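Local coordinates for glutathione S-transferase (Xanthomonas axonopodis pv. citri, PDB 6NV6), which probably conjugates glutathione to electrophilic substrates, as a theta-class glutathione transferase of a bacterial plant pathogen, at residues A[99-104]-A[163-168]; A[107-112]-A[134-139]; A[115-120]-A[174-179]; A[141-146]-A[183-188]. All coordinates share one frame; numbering follows the deposited sequence.

Interaction 1. Residues A[99-104]-A[163-168]; sequences DWTTST and IPLGSF
Thr101 and Leu165 mark the closest approach of segments 99-104 and 163-168, two helical pieces whose short axes come within 8.8 Å at an angle of 55° and whose CA atoms are 5.6 Å apart at this pair. Thr101 carries most of the contact, its two branches dividing the opposing surface between them. The hydroxyl OG1 lies against the aliphatic base of Leu165, 3.3 Å from its CB. No hydrogen bond crosses there; OG1 is instead bonded to the backbone carbonyl of Trp97, one turn earlier, which satisfies a polar group sunk among apolar neighbours. The methyl CG2, anti to the backbone N, takes the other direction and approaches the Phe168 ring obliquely, 3.5 Å from CD2; it also meets CB of Pro164 at 4.1 Å. Both helices belong to the all-helical C-terminal domain of the glutathione transferase fold, in which helix 163-174 is a buried central helix and helix 88-118 runs past it. Farther out, CG of Leu165 stands anti to the backbone N (chi1 -172°), and from it CD1 reaches the edge of the Trp100 indole near the ring plane, 4.1 Å from CZ3. On the side of the thioredoxin-like domain, Ile163 and Ser167 pack on Trp20 of helix 13-25, while Thr102 and Pro164 touch Asn69 of helix 68-79.

Interaction 2. Residues A[107-112]-A[134-139]; sequences GVFRDL and TQSGEL
The Phe109 ring meets Ser136 edge-on, with the serine OG near the ring plane and 4.2 Å from CD1; away from this pair the ring lies against that of Phe105 with the planes about 20° apart. The other flat group, the amide of Gln135, ends an extended chain that brings NE2 to 3.9 Å from CG2 of Val108. Ser136 sits at the middle of the contact, and its OG is also 3.8 Å from CA of Phe109 and 4.1 Å from CD2 of Leu112. These are van der Waals contacts with carbon atoms; the hydroxyl's hydrogen bond is to the carbonyl of Ala132 in its own helix. Val108 is the residue most covered by the other helix: CG1, placed between the backbone N and the carbonyl carbon (chi1 67°), touches Leu139 CD1 at 3.7 Å. The CA atoms of Phe109 and Ser136 are 5.9 Å apart, the nearest pair across the segments. The short axes, 9.1 Å apart, cross at -138°, so the two segments, from the consecutive helices 88-118 and 126-146 of the GST C-terminal domain, run roughly antiparallel. Helix 163-174 closes the inner side, where Trp172 touches both Phe109 and Ser136.

Interaction 3. Residues A[115-120]-A[174-179]; sequences GVVRTP and EMPIER
Val116 and Val117 share nearly the same chi1 (176° and -171°) yet meet segment 174-179 through different methyls: Val116 through CG1, anti to the backbone N, and Val117 through CG2, anti to the carbonyl carbon. The two valines lie near the C-terminal end of helix 88-118, and the opposing residues form the loop that leaves helix 163-174, so the contact packs a helix end against an interhelical connection in the GST C-terminal domain. Pro176 is the centre of an inverse gamma turn, closed by a weak hydrogen bond from Ile177 N to Met175 O. The turn kinks the chain beside the valines. Val116 CG1 fits between its parts, 3.8 Å from the carbonyl O of Pro176, 4.1 Å from CG of the proline ring and 4.1 Å from CG2 of Ile177, the two side chains of Val116 and Ile177 crossing at about a right angle. Beside it, Val117 CG2 rests on CG of Met175 at 4.1 Å. No hydrogen bond joins the two segments; apart from the Pro176 carbonyl the touching groups are aliphatic, and the contact lies at the surface of the fold. Deeper in, the Met175 side chain, bent at chi3, packs on Phe109, Leu112 and Phe113, while Val116 also touches Ile129 of helix 126-146. The loop is braced by Arg179, whose NH2 also bonds the carbonyl of Trp172. This NH2 donates to Met175 O at 2.9 Å with an N-H...O angle of 162°, the acceptor lying in the guanidinium plane, while Ile177 O lies over one face of the group, toward its rim.

Interaction 4. Residues A[141-146]-A[183-188]; sequences ARADAA and PHLQAW
Asp144 OD2 is gripped by two backbone amides at the start of helix 183-193. The stronger bond comes from Leu185 N, at 2.9 Å and nearly straight (173°), with the donor above the carboxylate plane; the second, from His184 N to the same oxygen at 3.0 Å, is weak and strongly bent. Pro183 N is almost as near, but as a proline nitrogen it has no hydrogen to give, and its ring instead sets CD 3.4 Å from OD2. CG of Asp144 is anti to the backbone N, and the carboxylate it carries lies against this first turn. The other oxygen, OD1, comes obliquely to the imidazole of His184, 3.6 Å from CD2, with the ring and carboxylate planes 74° apart. The backbone of the aspartate takes part as well, its carbonyl O lying 3.4 Å from CB of His184. On the inner side the contact turns apolar: CB of Asp144 is 4.1 Å from CB of Leu185, and Ala143 CB touches Leu185 CD1. Ala143 also packs on Leu165, and Trp188, one turn along, bonds Asp162 through NE1, which ties this part of the helix to the residue just before helix 163-174. The short segment axes cross at 73°, 7.7 Å apart. A carboxylate supplied by one helix to the amides at the amino end of another should be favoured by the partial positive charge there, and here it joins helices 126-146 and 183-193 within the helical bundle of the GST C-terminal domain.

Interactions 1, 2 and 3 follow helix 88-118 from near the middle of the chain to its outer end, and the packing changes along it from buried, through a buried but more peripheral contact, to a surface contact with a loop. None of the three has a hydrogen bond across its segments, and the threonine and serine hydroxyls of interactions 1 and 2 are bonded within their own helices. Interaction 4 differs: also buried, it depends on a carboxylate bound to backbone amides. The contacts join directly as well. Phe168 of interaction 1 packs on Phe109 of interaction 2, Phe109 on Met175 of interaction 3, and Leu165 of interaction 1 on Trp188 of interaction 4.

Interaction 1. Residues A[99-104]-A[163-168]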
loop_
_atom_site.group_PDB
_atom_site.type_symbol
_atom_site.label_atom_id
_atom_site.label_comp_id
_atom_site.label_asym_id
_atom_site.label_seq_id
_atom_site.Cartn_x
_atom_site.Cartn_y
_atom_site.Cartn_z
ATOM N N ASP A 99 -0.135 10.647 -0.683
ATOM C CA ASP A 99 0.126 11.300 -1.963
ATOM C C ASP A 99 1.492 10.920 -2.524
ATOM O O ASP A 99 1.634 10.692 -3.729
ATOM C CB ASP A 99 0.036 12.810 -1.802
ATOM C CG ASP A 99 -1.373 13.329 -1.923
ATOM O OD1 ASP A 99 -2.234 12.610 -2.480
ATOM O OD2 ASP A 99 -1.607 14.462 -1.461
ATOM N N TRP A 100 2.513 10.861 -1.666
ATOM C CA TRP A 100 3.862 10.552 -2.127
ATOM C C TRP A 100 3.957 9.130 -2.685
ATOM O O TRP A 100 4.689 8.883 -3.654
ATOM C CB TRP A 100 4.837 10.770 -0.969
ATOM C CG TRP A 100 6.276 10.460 -1.255
ATOM C CD1 TRP A 100 7.235 11.338 -1.637
ATOM C CD2 TRP A 100 6.926 9.191 -1.118
ATOM N NE1 TRP A 100 8.446 10.697 -1.777
ATOM C CE2 TRP A 100 8.281 9.377 -1.460
ATOM C CE3 TRP A 100 6.492 7.909 -0.752
ATOM C CZ2 TRP A 100 9.201 8.338 -1.452
ATOM C CZ3 TRP A 100 7.418 6.868 -0.743
ATOM C CH2 TRP A 100 8.752 7.092 -1.092
ATOM N N THR A 101 3.229 8.184 -2.092
ATOM C CA THR A 101 3.235 6.825 -2.620
ATOM C C THR A 101 2.758 6.810 -4.066
ATOM O O THR A 101 3.366 6.162 -4.929
ATOM C CB THR A 101 2.359 5.918 -1.750
ATOM O OG1 THR A 101 2.925 5.814 -0.440
ATOM C CG2 THR A 101 2.267 4.528 -2.353
ATOM N N THR A 102 1.680 7.532 -4.350
ATOM C CA THR A 102 1.183 7.598 -5.716
ATOM C C THR A 102 2.059 8.493 -6.589
ATOM O O THR A 102 2.468 8.096 -7.686
ATOM C CB THR A 102 -0.263 8.083 -5.713
ATOM O OG1 THR A 102 -1.069 7.160 -4.963
ATOM C CG2 THR A 102 -0.781 8.197 -7.140
ATOM N N SER A 103 2.367 9.702 -6.116
ATOM C CA SER A 103 3.012 10.681 -6.977
ATOM C C SER A 103 4.455 10.310 -7.308
ATOM O O SER A 103 4.956 10.687 -8.376
ATOM C CB SER A 103 2.953 12.061 -6.322
ATOM O OG SER A 103 4.036 12.263 -5.433
ATOM N N THR A 104 5.141 9.585 -6.423
ATOM C CA THR A 104 6.589 9.477 -6.553
ATOM C C THR A 104 7.090 8.037 -6.561
ATOM O O THR A 104 8.040 7.717 -7.277
ATOM C CB THR A 104 7.265 10.260 -5.416
ATOM O OG1 THR A 104 6.862 11.634 -5.479
ATOM C CG2 THR A 104 8.780 10.187 -5.519
ATOM N N ILE A 163 -1.096 3.107 5.038
ATOM C CA ILE A 163 -1.704 2.028 4.274
ATOM C C ILE A 163 -1.238 2.011 2.818
ATOM O O ILE A 163 -0.875 0.935 2.328
ATOM C CB ILE A 163 -3.228 2.108 4.398
ATOM C CG1 ILE A 163 -3.649 1.650 5.791
ATOM C CG2 ILE A 163 -3.920 1.272 3.323
ATOM C CD1 ILE A 163 -5.129 1.797 6.058
ATOM N N PRO A 164 -1.206 3.133 2.080
ATOM C CA PRO A 164 -0.770 3.038 0.670
ATOM C C PRO A 164 0.652 2.523 0.503
ATOM O O PRO A 164 0.863 1.533 -0.222
ATOM C CB PRO A 164 -0.931 4.473 0.158
ATOM C CG PRO A 164 -1.973 5.056 1.030
ATOM C CD PRO A 164 -1.755 4.469 2.380
ATOM N N LEU A 165 1.642 3.142 1.162
ATOM C CA LEU A 165 3.007 2.616 1.066
ATOM C C LEU A 165 3.135 1.236 1.714
ATOM O O LEU A 165 3.913 0.399 1.237
ATOM C CB LEU A 165 4.003 3.583 1.698
ATOM C CG LEU A 165 5.472 3.216 1.489
ATOM C CD1 LEU A 165 5.831 3.176 0.003
ATOM C CD2 LEU A 165 6.376 4.180 2.232
ATOM N N GLY A 166 2.384 0.982 2.795
ATOM C CA GLY A 166 2.426 -0.322 3.436
ATOM C C GLY A 166 1.997 -1.448 2.516
ATOM O O GLY A 166 2.510 -2.568 2.617
ATOM N N SER A 167 1.065 -1.173 1.600
ATOM C CA SER A 167 0.629 -2.210 0.673
ATOM C C SER A 167 1.653 -2.456 -0.427
ATOM O O SER A 167 1.727 -3.570 -0.960
ATOM C CB SER A 167 -0.733 -1.850 0.077
ATOM O OG SER A 167 -1.625 -1.348 1.059
ATOM N N PHE A 168 2.444 -1.441 -0.784
ATOM C CA PHE A 168 3.538 -1.667 -1.727
ATOM C C PHE A 168 4.709 -2.366 -1.058
ATOM O O PHE A 168 5.334 -3.248 -1.662
ATOM C CB PHE A 168 4.022 -0.347 -2.326
ATOM C CG PHE A 168 3.154 0.186 -3.430
ATOM C CD1 PHE A 168 3.336 -0.226 -4.733
ATOM C CD2 PHE A 168 2.164 1.119 -3.162
ATOM C CE1 PHE A 168 2.538 0.277 -5.752
ATOM C CE2 PHE A 168 1.364 1.621 -4.176
ATOM C CZ PHE A 168 1.555 1.193 -5.478
#

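Interaction 2. Residues A[107-112]-A[134-139]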
loop_
_atom_site.group_PDB
_atom_site.type_symbol
_atom_site.label_atom_id
_atom_site.label_comp_id
_atom_site.label_asym_id
_atom_site.label_seq_id
_atom_site.Cartn_x
_atom_site.Cartn_y
_atom_site.Cartn_z
ATOM N N GLY A 107 5.096 4.571 -9.583
ATOM C CA GLY A 107 5.422 4.422 -10.992
ATOM C C GLY A 107 6.724 3.673 -11.207
ATOM O O GLY A 107 6.768 2.676 -11.937
ATOM N N VAL A 108 7.804 4.135 -10.567
ATOM C CA VAL A 108 9.090 3.461 -10.726
ATOM C C VAL A 108 9.028 2.060 -10.138
ATOM O O VAL A 108 9.591 1.112 -10.698
ATOM C CB VAL A 108 10.237 4.300 -10.119
ATOM C CG1 VAL A 108 10.119 4.399 -8.617
ATOM C CG2 VAL A 108 11.600 3.717 -10.507
ATOM N N PHE A 109 8.312 1.886 -9.026
ATOM C CA PHE A 109 8.285 0.567 -8.417
ATOM C C PHE A 109 7.471 -0.408 -9.248
ATOM O O PHE A 109 7.870 -1.567 -9.408
ATOM C CB PHE A 109 7.735 0.612 -7.003
ATOM C CG PHE A 109 7.638 -0.746 -6.387
ATOM C CD1 PHE A 109 8.767 -1.377 -5.899
ATOM C CD2 PHE A 109 6.441 -1.424 -6.357
ATOM C CE1 PHE A 109 8.693 -2.649 -5.355
ATOM C CE2 PHE A 109 6.369 -2.697 -5.814
ATOM C CZ PHE A 109 7.499 -3.304 -5.310
ATOM N N ARG A 110 6.318 0.026 -9.765
ATOM C CA ARG A 110 5.560 -0.863 -10.635
ATOM C C ARG A 110 6.405 -1.284 -11.827
ATOM O O ARG A 110 6.281 -2.415 -12.316
ATOM C CB ARG A 110 4.262 -0.194 -11.091
ATOM N N ASP A 111 7.305 -0.402 -12.271
ATOM C CA ASP A 111 8.218 -0.742 -13.356
ATOM C C ASP A 111 9.230 -1.785 -12.906
ATOM O O ASP A 111 9.433 -2.800 -13.586
ATOM C CB ASP A 111 8.923 0.521 -13.849
ATOM C CG ASP A 111 9.140 0.519 -15.340
ATOM O OD1 ASP A 111 8.151 0.308 -16.078
ATOM O OD2 ASP A 111 10.298 0.741 -15.767
ATOM N N LEU A 112 9.876 -1.549 -11.759
ATOM C CA LEU A 112 10.767 -2.552 -11.187
ATOM C C LEU A 112 10.046 -3.879 -11.041
ATOM O O LEU A 112 10.537 -4.923 -11.477
ATOM C CB LEU A 112 11.294 -2.094 -9.824
ATOM C CG LEU A 112 12.164 -3.156 -9.138
ATOM C CD1 LEU A 112 13.468 -3.355 -9.892
ATOM C CD2 LEU A 112 12.427 -2.802 -7.695
ATOM N N THR A 134 17.435 0.923 -8.389
ATOM C CA THR A 134 18.278 1.884 -7.694
ATOM C C THR A 134 17.467 3.092 -7.238
ATOM O O THR A 134 17.694 3.623 -6.146
ATOM C CB THR A 134 19.435 2.310 -8.603
ATOM O OG1 THR A 134 20.338 1.208 -8.778
ATOM C CG2 THR A 134 20.183 3.503 -8.004
ATOM N N GLN A 135 16.512 3.536 -8.051
ATOM C CA GLN A 135 15.736 4.711 -7.674
ATOM C C GLN A 135 14.652 4.370 -6.661
ATOM O O GLN A 135 14.407 5.138 -5.722
ATOM C CB GLN A 135 15.123 5.362 -8.908
ATOM C CG GLN A 135 14.647 6.759 -8.621
ATOM C CD GLN A 135 13.760 7.292 -9.702
ATOM O OE1 GLN A 135 12.877 8.113 -9.442
ATOM N NE2 GLN A 135 13.979 6.832 -10.935
ATOM N N SER A 136 13.970 3.240 -6.860
ATOM C CA SER A 136 13.103 2.699 -5.820
ATOM C C SER A 136 13.790 2.781 -4.464
ATOM O O SER A 136 13.244 3.338 -3.497
ATOM C CB SER A 136 12.743 1.250 -6.152
ATOM O OG SER A 136 11.801 1.185 -7.215
ATOM N N GLY A 137 15.028 2.272 -4.412
ATOM C CA GLY A 137 15.768 2.227 -3.162
ATOM C C GLY A 137 16.007 3.598 -2.554
ATOM O O GLY A 137 15.817 3.800 -1.351
ATOM N N GLU A 138 16.439 4.560 -3.373
ATOM C CA GLU A 138 16.760 5.863 -2.799
ATOM C C GLU A 138 15.505 6.666 -2.504
ATOM O O GLU A 138 15.517 7.515 -1.607
ATOM C CB GLU A 138 17.702 6.659 -3.707
ATOM C CG GLU A 138 19.173 6.156 -3.709
ATOM C CD GLU A 138 19.672 5.611 -2.345
ATOM O OE1 GLU A 138 19.860 6.419 -1.409
ATOM O OE2 GLU A 138 19.904 4.380 -2.214
ATOM N N LEU A 139 14.418 6.409 -3.225
ATOM C CA LEU A 139 13.132 6.956 -2.813
ATOM C C LEU A 139 12.723 6.396 -1.460
ATOM O O LEU A 139 12.370 7.148 -0.541
ATOM C CB LEU A 139 12.067 6.652 -3.865
ATOM C CG LEU A 139 12.166 7.485 -5.153
ATOM C CD1 LEU A 139 11.165 7.017 -6.211
ATOM C CD2 LEU A 139 12.002 8.964 -4.836
#

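Interaction 3. Residues A[115-120]-A[174-179]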
loop_
_atom_site.group_PDB
_atom_site.type_symbol
_atom_site.label_atom_id
_atom_site.label_comp_id
_atom_site.label_asym_id
_atom_site.label_seq_id
_atom_site.Cartn_x
_atom_site.Cartn_y
_atom_site.Cartn_z
ATOM N N GLY A 115 9.381 -5.855 -14.536
ATOM C CA GLY A 115 10.576 -6.475 -15.071
ATOM C C GLY A 115 11.078 -7.727 -14.368
ATOM O O GLY A 115 11.833 -8.505 -14.954
ATOM N N VAL A 116 10.679 -7.948 -13.120
ATOM C CA VAL A 116 11.293 -8.959 -12.276
ATOM C C VAL A 116 10.348 -10.118 -12.012
ATOM O O VAL A 116 10.766 -11.277 -12.009
ATOM C CB VAL A 116 11.780 -8.327 -10.955
ATOM C CG1 VAL A 116 12.349 -9.380 -10.011
ATOM C CG2 VAL A 116 12.801 -7.245 -11.244
ATOM N N VAL A 117 9.072 -9.828 -11.805
ATOM C CA VAL A 117 8.099 -10.854 -11.466
ATOM C C VAL A 117 7.257 -11.265 -12.669
ATOM O O VAL A 117 6.694 -12.373 -12.672
ATOM C CB VAL A 117 7.203 -10.349 -10.318
ATOM C CG1 VAL A 117 6.302 -11.455 -9.766
ATOM C CG2 VAL A 117 8.079 -9.734 -9.240
ATOM N N ARG A 118 7.182 -10.425 -13.703
ATOM C CA ARG A 118 6.185 -10.593 -14.741
ATOM C C ARG A 118 6.730 -10.599 -16.163
ATOM O O ARG A 118 5.995 -10.993 -17.074
ATOM C CB ARG A 118 5.113 -9.496 -14.612
ATOM C CG ARG A 118 4.120 -9.791 -13.496
ATOM C CD ARG A 118 3.086 -8.690 -13.294
ATOM N NE ARG A 118 2.273 -8.949 -12.103
ATOM C CZ ARG A 118 1.554 -8.030 -11.456
ATOM N NH1 ARG A 118 1.537 -6.774 -11.880
ATOM N NH2 ARG A 118 0.852 -8.376 -10.378
ATOM N N THR A 119 7.976 -10.198 -16.389
ATOM C CA THR A 119 8.445 -10.309 -17.760
ATOM C C THR A 119 9.459 -11.444 -17.896
ATOM O O THR A 119 10.242 -11.703 -16.974
ATOM C CB THR A 119 9.084 -9.004 -18.250
ATOM O OG1 THR A 119 10.311 -8.779 -17.547
ATOM C CG2 THR A 119 8.147 -7.825 -18.021
ATOM N N PRO A 120 9.448 -12.153 -19.028
ATOM C CA PRO A 120 10.458 -13.191 -19.266
ATOM C C PRO A 120 11.832 -12.580 -19.504
ATOM O O PRO A 120 11.962 -11.502 -20.090
ATOM C CB PRO A 120 9.944 -13.910 -20.522
ATOM C CG PRO A 120 8.497 -13.547 -20.621
ATOM C CD PRO A 120 8.402 -12.156 -20.063
ATOM N N GLU A 174 9.349 -8.838 -0.283
ATOM C CA GLU A 174 9.209 -10.247 -0.616
ATOM C C GLU A 174 9.519 -10.540 -2.073
ATOM O O GLU A 174 9.613 -11.713 -2.445
ATOM C CB GLU A 174 7.803 -10.729 -0.250
ATOM C CG GLU A 174 7.401 -10.360 1.190
ATOM C CD GLU A 174 8.360 -10.915 2.258
ATOM O OE1 GLU A 174 8.934 -12.002 2.023
ATOM O OE2 GLU A 174 8.537 -10.277 3.328
ATOM N N MET A 175 9.680 -9.505 -2.896
ATOM C CA MET A 175 10.254 -9.584 -4.233
ATOM C C MET A 175 11.620 -10.250 -4.219
ATOM O O MET A 175 12.408 -10.038 -3.289
ATOM C CB MET A 175 10.423 -8.196 -4.849
ATOM C CG MET A 175 9.355 -7.793 -5.805
ATOM S SD MET A 175 9.939 -6.405 -6.787
ATOM C CE MET A 175 10.806 -5.474 -5.547
ATOM N N PRO A 176 11.953 -11.017 -5.254
ATOM C CA PRO A 176 13.315 -11.568 -5.356
ATOM C C PRO A 176 14.290 -10.544 -5.933
ATOM O O PRO A 176 14.598 -10.511 -7.124
ATOM C CB PRO A 176 13.115 -12.776 -6.272
ATOM C CG PRO A 176 11.995 -12.365 -7.181
ATOM C CD PRO A 176 11.118 -11.395 -6.411
ATOM N N ILE A 177 14.785 -9.658 -5.064
ATOM C CA ILE A 177 15.741 -8.622 -5.437
ATOM C C ILE A 177 16.744 -8.444 -4.301
ATOM O O ILE A 177 16.541 -8.913 -3.180
ATOM C CB ILE A 177 15.057 -7.274 -5.731
ATOM C CG1 ILE A 177 14.260 -6.817 -4.508
ATOM C CG2 ILE A 177 14.150 -7.345 -6.956
ATOM C CD1 ILE A 177 14.118 -5.323 -4.404
ATOM N N GLU A 178 17.839 -7.744 -4.601
ATOM C CA GLU A 178 18.800 -7.327 -3.586
ATOM C C GLU A 178 18.444 -5.907 -3.173
ATOM O O GLU A 178 18.481 -4.988 -4.002
ATOM C CB GLU A 178 20.244 -7.406 -4.089
ATOM C CG GLU A 178 21.277 -7.424 -2.962
ATOM C CD GLU A 178 22.707 -7.741 -3.413
ATOM O OE1 GLU A 178 23.037 -7.525 -4.599
ATOM O OE2 GLU A 178 23.502 -8.215 -2.566
ATOM N N ARG A 179 18.079 -5.733 -1.893
ATOM C CA ARG A 179 17.600 -4.470 -1.349
ATOM C C ARG A 179 18.698 -3.747 -0.584
ATOM O O ARG A 179 19.501 -4.385 0.098
ATOM C CB ARG A 179 16.414 -4.697 -0.410
ATOM C CG ARG A 179 15.084 -4.825 -1.116
ATOM C CD ARG A 179 14.035 -5.474 -0.236
ATOM N NE ARG A 179 14.434 -6.809 0.195
ATOM C CZ ARG A 179 14.133 -7.933 -0.439
ATOM N NH1 ARG A 179 14.656 -9.078 -0.039
ATOM N NH2 ARG A 179 13.383 -7.910 -1.522
#

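Interaction 4. Residues A[141-146]-A[183-188]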
loop_
_atom_site.group_PDB
_atom_site.type_symbol
_atom_site.label_atom_id
_atom_site.label_comp_id
_atom_site.label_asym_id
_atom_site.label_seq_id
_atom_site.Cartn_x
_atom_site.Cartn_y
_atom_site.Cartn_z
ATOM N N ALA A 141 14.550 5.346 0.814
ATOM C CA ALA A 141 15.412 5.936 1.833
ATOM C C ALA A 141 14.774 7.162 2.478
ATOM O O ALA A 141 15.017 7.442 3.659
ATOM C CB ALA A 141 16.761 6.302 1.214
ATOM N N ARG A 142 13.939 7.888 1.731
ATOM C CA ARG A 142 13.235 9.026 2.311
ATOM C C ARG A 142 12.207 8.568 3.341
ATOM O O ARG A 142 12.109 9.141 4.435
ATOM C CB ARG A 142 12.573 9.851 1.206
ATOM C CG ARG A 142 13.541 10.687 0.363
ATOM C CD ARG A 142 12.871 11.146 -0.927
ATOM N NE ARG A 142 13.826 11.479 -1.985
ATOM C CZ ARG A 142 13.481 11.839 -3.222
ATOM N NH1 ARG A 142 12.205 11.920 -3.569
ATOM N NH2 ARG A 142 14.415 12.125 -4.116
ATOM N N ALA A 143 11.428 7.539 3.012
ATOM C CA ALA A 143 10.500 6.994 3.992
ATOM C C ALA A 143 11.251 6.393 5.177
ATOM O O ALA A 143 10.825 6.541 6.333
ATOM C CB ALA A 143 9.605 5.961 3.314
ATOM N N ASP A 144 12.368 5.706 4.902
ATOM C CA ASP A 144 13.208 5.165 5.965
ATOM C C ASP A 144 13.652 6.264 6.914
ATOM O O ASP A 144 13.727 6.052 8.129
ATOM C CB ASP A 144 14.425 4.452 5.374
ATOM C CG ASP A 144 15.332 3.849 6.447
ATOM O OD1 ASP A 144 16.262 4.543 6.919
ATOM O OD2 ASP A 144 15.115 2.680 6.834
ATOM N N ALA A 145 13.946 7.445 6.378
ATOM C CA ALA A 145 14.342 8.558 7.230
ATOM C C ALA A 145 13.174 9.056 8.073
ATOM O O ALA A 145 13.350 9.416 9.243
ATOM C CB ALA A 145 14.913 9.681 6.376
ATOM N N ALA A 146 11.970 9.087 7.499
ATOM C CA ALA A 146 10.819 9.524 8.278
ATOM C C ALA A 146 10.475 8.513 9.361
ATOM O O ALA A 146 10.007 8.890 10.445
ATOM C CB ALA A 146 9.618 9.763 7.362
ATOM N N PRO A 183 16.756 0.142 7.683
ATOM C CA PRO A 183 16.339 -0.624 8.864
ATOM C C PRO A 183 15.115 -0.061 9.559
ATOM O O PRO A 183 14.389 -0.814 10.219
ATOM C CB PRO A 183 17.573 -0.554 9.777
ATOM C CG PRO A 183 18.640 0.177 8.954
ATOM C CD PRO A 183 17.892 1.017 7.997
ATOM N N HIS A 184 14.883 1.247 9.462
ATOM C CA HIS A 184 13.648 1.783 10.024
ATOM C C HIS A 184 12.458 1.383 9.161
ATOM O O HIS A 184 11.421 0.940 9.675
ATOM C CB HIS A 184 13.754 3.298 10.194
ATOM C CG HIS A 184 14.991 3.723 10.920
ATOM N ND1 HIS A 184 14.993 4.035 12.264
ATOM C CD2 HIS A 184 16.274 3.848 10.501
ATOM C CE1 HIS A 184 16.222 4.346 12.637
ATOM N NE2 HIS A 184 17.016 4.239 11.587
ATOM N N LEU A 185 12.609 1.504 7.841
ATOM C CA LEU A 185 11.613 0.971 6.923
ATOM C C LEU A 185 11.292 -0.482 7.239
ATOM O O LEU A 185 10.123 -0.874 7.257
ATOM C CB LEU A 185 12.121 1.106 5.489
ATOM C CG LEU A 185 11.111 0.734 4.408
ATOM C CD1 LEU A 185 10.049 1.835 4.238
ATOM C CD2 LEU A 185 11.837 0.430 3.102
ATOM N N GLN A 186 12.322 -1.289 7.510
ATOM C CA GLN A 186 12.116 -2.717 7.730
ATOM C C GLN A 186 11.412 -2.999 9.055
ATOM O O GLN A 186 10.530 -3.864 9.122
ATOM C CB GLN A 186 13.458 -3.440 7.681
ATOM C CG GLN A 186 13.365 -4.910 8.037
ATOM C CD GLN A 186 14.658 -5.646 7.785
ATOM O OE1 GLN A 186 15.479 -5.203 6.975
ATOM N NE2 GLN A 186 14.855 -6.775 8.477
ATOM N N ALA A 187 11.804 -2.302 10.125
ATOM C CA ALA A 187 11.147 -2.501 11.416
ATOM C C ALA A 187 9.683 -2.089 11.353
ATOM O O ALA A 187 8.837 -2.677 12.045
ATOM C CB ALA A 187 11.883 -1.720 12.505
ATOM N N TRP A 188 9.373 -1.072 10.543
ATOM C CA TRP A 188 7.991 -0.682 10.301
ATOM C C TRP A 188 7.231 -1.801 9.600
ATOM O O TRP A 188 6.107 -2.138 9.988
ATOM C CB TRP A 188 7.986 0.606 9.480
ATOM C CG TRP A 188 6.691 1.050 8.820
ATOM C CD1 TRP A 188 5.586 1.575 9.441
ATOM C CD2 TRP A 188 6.418 1.106 7.409
ATOM N NE1 TRP A 188 4.641 1.923 8.512
ATOM C CE2 TRP A 188 5.123 1.654 7.257
ATOM C CE3 TRP A 188 7.137 0.745 6.263
ATOM C CZ2 TRP A 188 4.523 1.838 5.997
ATOM C CZ3 TRP A 188 6.541 0.935 5.010
ATOM C CH2 TRP A 188 5.244 1.474 4.892
#